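Long-range contact in Tat-secreted protein Rv2525c (Mycobacterium tuberculosis, PDB 4PMQ), which may act as a peptidoglycan hydrolase with glycosidase activity and shows esterase activity toward p-nitrophenyl esters in vitro: residues A[136-147]-A[156-167]. Numbering follows the deposited sequence. Where two conformers were deposited one is given.
Sequences QRTGVYANSKTI and GSYFWQHNWGSP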
# COMPACT_ATOMS: atom_id res chain seq x y z
N GLN A 136 -9.39 3.96 11.65
CA GLN A 136 -8.00 4.00 12.12
C GLN A 136 -7.06 3.06 11.33
O GLN A 136 -5.85 3.31 11.29
CB GLN A 136 -7.93 3.69 13.62
CG GLN A 136 -8.27 4.91 14.45
CD GLN A 136 -8.02 4.71 15.93
OE1 GLN A 136 -6.97 4.23 16.36
NE2 GLN A 136 -8.96 5.13 16.75
N ARG A 137 -7.61 2.01 10.69
CA ARG A 137 -6.80 1.05 9.94
C ARG A 137 -6.80 1.31 8.44
O ARG A 137 -6.14 0.59 7.72
CB ARG A 137 -7.33 -0.38 10.16
CG ARG A 137 -7.15 -0.91 11.57
CD ARG A 137 -7.41 -2.42 11.56
NE ARG A 137 -6.32 -3.15 10.90
CZ ARG A 137 -6.40 -4.40 10.46
NH1 ARG A 137 -7.55 -5.06 10.53
NH2 ARG A 137 -5.34 -4.99 9.90
N THR A 138 -7.56 2.31 7.97
CA THR A 138 -7.68 2.53 6.54
C THR A 138 -6.55 3.44 6.05
O THR A 138 -6.51 4.62 6.39
CB THR A 138 -9.09 3.07 6.21
OG1 THR A 138 -10.04 2.07 6.59
CG2 THR A 138 -9.28 3.36 4.71
N GLY A 139 -5.70 2.87 5.21
CA GLY A 139 -4.63 3.62 4.55
C GLY A 139 -5.03 3.85 3.11
O GLY A 139 -5.83 3.09 2.53
N VAL A 140 -4.44 4.88 2.50
CA VAL A 140 -4.74 5.19 1.11
C VAL A 140 -3.44 5.45 0.35
O VAL A 140 -2.72 6.38 0.73
CB VAL A 140 -5.71 6.42 0.97
CG1 VAL A 140 -6.14 6.61 -0.50
CG2 VAL A 140 -6.94 6.27 1.86
N TYR A 141 -3.20 4.68 -0.74
CA TYR A 141 -2.10 4.89 -1.68
C TYR A 141 -2.72 5.65 -2.83
O TYR A 141 -3.60 5.12 -3.51
CB TYR A 141 -1.48 3.55 -2.14
CG TYR A 141 -0.57 3.63 -3.35
CD1 TYR A 141 0.73 4.13 -3.25
CD2 TYR A 141 -1.00 3.17 -4.60
CE1 TYR A 141 1.60 4.12 -4.35
CE2 TYR A 141 -0.17 3.23 -5.72
CZ TYR A 141 1.13 3.69 -5.58
OH TYR A 141 1.95 3.66 -6.69
N ALA A 142 -2.34 6.91 -3.02
CA ALA A 142 -2.96 7.74 -4.06
C ALA A 142 -2.04 8.90 -4.38
O ALA A 142 -1.10 9.14 -3.59
CB ALA A 142 -4.31 8.27 -3.56
N ASN A 143 -2.36 9.69 -5.43
CA ASN A 143 -1.56 10.90 -5.69
C ASN A 143 -1.94 11.98 -4.64
O ASN A 143 -2.87 11.78 -3.81
CB ASN A 143 -1.75 11.40 -7.12
CG ASN A 143 -3.17 11.81 -7.44
OD1 ASN A 143 -3.90 12.34 -6.59
ND2 ASN A 143 -3.56 11.69 -8.70
N SER A 144 -1.18 13.09 -4.60
CA SER A 144 -1.38 14.10 -3.57
C SER A 144 -2.73 14.82 -3.68
O SER A 144 -3.26 15.23 -2.64
CB SER A 144 -0.24 15.11 -3.58
OG SER A 144 -0.20 15.82 -4.79
N LYS A 145 -3.29 14.93 -4.91
CA LYS A 145 -4.61 15.53 -5.12
C LYS A 145 -5.69 14.68 -4.45
O LYS A 145 -6.60 15.22 -3.79
CB LYS A 145 -4.89 15.66 -6.63
CG LYS A 145 -6.20 16.38 -6.92
CD LYS A 145 -6.35 16.72 -8.40
CE LYS A 145 -7.34 17.84 -8.67
NZ LYS A 145 -7.08 19.07 -7.86
N THR A 146 -5.61 13.37 -4.63
CA THR A 146 -6.58 12.41 -4.09
C THR A 146 -6.43 12.34 -2.56
O THR A 146 -7.43 12.27 -1.83
CB THR A 146 -6.41 11.05 -4.79
OG1 THR A 146 -6.62 11.22 -6.20
CG2 THR A 146 -7.45 10.01 -4.29
N ILE A 147 -5.17 12.37 -2.07
CA ILE A 147 -4.92 12.41 -0.64
C ILE A 147 -5.60 13.66 -0.07
O ILE A 147 -6.30 13.56 0.94
CB ILE A 147 -3.40 12.39 -0.33
CG1 ILE A 147 -2.83 10.96 -0.57
CG2 ILE A 147 -3.12 12.84 1.11
CD1 ILE A 147 -1.30 10.96 -0.60
N GLY A 156 -9.97 7.85 5.63
CA GLY A 156 -8.66 7.26 5.81
C GLY A 156 -7.89 7.90 6.96
O GLY A 156 -8.19 9.03 7.38
N SER A 157 -6.87 7.18 7.43
CA SER A 157 -6.04 7.66 8.54
C SER A 157 -4.57 7.72 8.15
O SER A 157 -3.79 8.41 8.80
CB SER A 157 -6.21 6.76 9.77
OG SER A 157 -7.51 6.96 10.32
N TYR A 158 -4.17 6.91 7.15
CA TYR A 158 -2.77 6.85 6.68
C TYR A 158 -2.74 7.15 5.20
O TYR A 158 -3.62 6.73 4.45
CB TYR A 158 -2.15 5.48 6.96
CG TYR A 158 -1.90 5.20 8.43
CD1 TYR A 158 -0.67 5.52 9.01
CD2 TYR A 158 -2.86 4.57 9.22
CE1 TYR A 158 -0.42 5.26 10.36
CE2 TYR A 158 -2.63 4.33 10.58
CZ TYR A 158 -1.39 4.66 11.14
OH TYR A 158 -1.08 4.40 12.45
N PHE A 159 -1.68 7.88 4.77
CA PHE A 159 -1.62 8.30 3.38
C PHE A 159 -0.23 8.02 2.79
O PHE A 159 0.79 8.37 3.38
CB PHE A 159 -1.96 9.81 3.32
CG PHE A 159 -3.34 10.07 3.89
CD1 PHE A 159 -4.48 9.72 3.17
CD2 PHE A 159 -3.49 10.54 5.19
CE1 PHE A 159 -5.76 9.88 3.72
CE2 PHE A 159 -4.78 10.70 5.75
CZ PHE A 159 -5.90 10.35 5.01
N TRP A 160 -0.21 7.37 1.64
CA TRP A 160 1.02 7.00 0.95
C TRP A 160 0.95 7.60 -0.43
O TRP A 160 0.10 7.22 -1.23
CB TRP A 160 1.14 5.45 0.91
CG TRP A 160 2.27 4.90 0.09
CD1 TRP A 160 3.39 5.56 -0.33
CD2 TRP A 160 2.39 3.55 -0.38
NE1 TRP A 160 4.20 4.70 -1.04
CE2 TRP A 160 3.61 3.46 -1.09
CE3 TRP A 160 1.59 2.40 -0.24
CZ2 TRP A 160 4.00 2.29 -1.75
CZ3 TRP A 160 1.98 1.24 -0.90
CH2 TRP A 160 3.19 1.18 -1.60
N GLN A 161 1.77 8.64 -0.65
CA GLN A 161 1.69 9.38 -1.90
C GLN A 161 2.39 8.71 -3.06
O GLN A 161 3.56 8.32 -2.92
CB GLN A 161 2.28 10.79 -1.73
CG GLN A 161 2.19 11.63 -3.01
CD GLN A 161 2.83 12.98 -2.80
OE1 GLN A 161 2.70 13.56 -1.73
NE2 GLN A 161 3.59 13.47 -3.79
N HIS A 162 1.71 8.67 -4.23
CA HIS A 162 2.35 8.30 -5.51
C HIS A 162 2.39 9.57 -6.37
O HIS A 162 1.68 10.54 -6.08
CB HIS A 162 1.75 7.11 -6.26
CG HIS A 162 0.36 7.27 -6.81
ND1 HIS A 162 0.10 8.08 -7.92
CD2 HIS A 162 -0.77 6.60 -6.48
CE1 HIS A 162 -1.17 7.89 -8.22
NE2 HIS A 162 -1.74 7.01 -7.39
N ASN A 163 3.23 9.59 -7.39
CA ASN A 163 3.45 10.82 -8.16
C ASN A 163 2.67 10.94 -9.48
O ASN A 163 2.88 11.90 -10.23
CB ASN A 163 4.95 10.93 -8.42
CG ASN A 163 5.70 11.29 -7.15
OD1 ASN A 163 5.09 11.63 -6.11
ND2 ASN A 163 7.02 11.25 -7.23
N TRP A 164 1.74 10.03 -9.76
CA TRP A 164 0.97 10.12 -10.99
C TRP A 164 -0.20 11.06 -10.74
O TRP A 164 -1.23 10.62 -10.21
CB TRP A 164 0.51 8.71 -11.41
CG TRP A 164 -0.31 8.70 -12.67
CD1 TRP A 164 -0.39 9.68 -13.62
CD2 TRP A 164 -1.16 7.63 -13.12
NE1 TRP A 164 -1.28 9.31 -14.61
CE2 TRP A 164 -1.70 8.03 -14.36
CE3 TRP A 164 -1.47 6.36 -12.61
CZ2 TRP A 164 -2.62 7.22 -15.06
CZ3 TRP A 164 -2.31 5.54 -13.35
CH2 TRP A 164 -2.88 5.97 -14.55
N GLY A 165 0.01 12.33 -11.06
CA GLY A 165 -1.02 13.34 -10.81
C GLY A 165 -0.70 14.19 -9.59
O GLY A 165 -1.59 14.89 -9.07
N SER A 166 0.56 14.09 -9.10
CA SER A 166 1.04 14.96 -8.01
C SER A 166 1.95 16.04 -8.63
O SER A 166 2.64 15.75 -9.61
CB SER A 166 1.82 14.15 -6.98
OG SER A 166 0.98 13.19 -6.34
N PRO A 167 1.96 17.28 -8.08
CA PRO A 167 2.86 18.33 -8.62
C PRO A 167 4.33 17.90 -8.53
O PRO A 167 4.70 17.22 -7.58
CB PRO A 167 2.59 19.53 -7.70
CG PRO A 167 1.19 19.29 -7.17
CD PRO A 167 1.17 17.79 -6.95
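Y141 turns its edge to the face of W160. CD1 of Y141 lies 3.4 Å from CD2 of W160, over the centre of the indole, and the ring planes stand at 54°. One face of the Y141 ring takes CD2 of H162, off toward the rim. The imidazole of H162 is itself laid against backbone: N143 N sits over the centre of one face, with A142 C nearer its rim. W164 N meets the H162 edge in the ring plane and donates to H162 ND1 at 3.1 Å; H162 NE2 bonds to I109 O. These two bonds fix the rotation of the imidazole. Y141 OH bonds to Q179 and a glycerol, and W160 NE1 to N195. At the Y158 ring edge lies Q136 O, 3.5 Å from Y158 CE2.

Strands 138-142 and 158-161 are parallel neighbours in the curled, mixed sheet of the domain, consistent with its glycoside hydrolase-like, TIM-barrel family. Helix 144-153 makes the beta-alpha-beta crossover between them. V140 N donates to Y158 O, W160 N to V140 O, A142 N to W160 O, and H162 N to A142 O. On the sheet face bearing V140 and F159, the helix packs through I147: I147 CG2 is 3.9 Å from F159 CB, and I147 CD1 is 3.6 Å from Q161 CA.

N143 is the helix N-cap. With CG between the backbone N and the carbonyl carbon (chi1 62°), N143 OD1 turns back to accept from T146 N (2.8 Å) and T146 OG1. N143 ND2 donates in plane to a lone pair of W164 O at 3.0 Å. S166 OG accepts from S144 N at 2.8 Å and donates to H162 O.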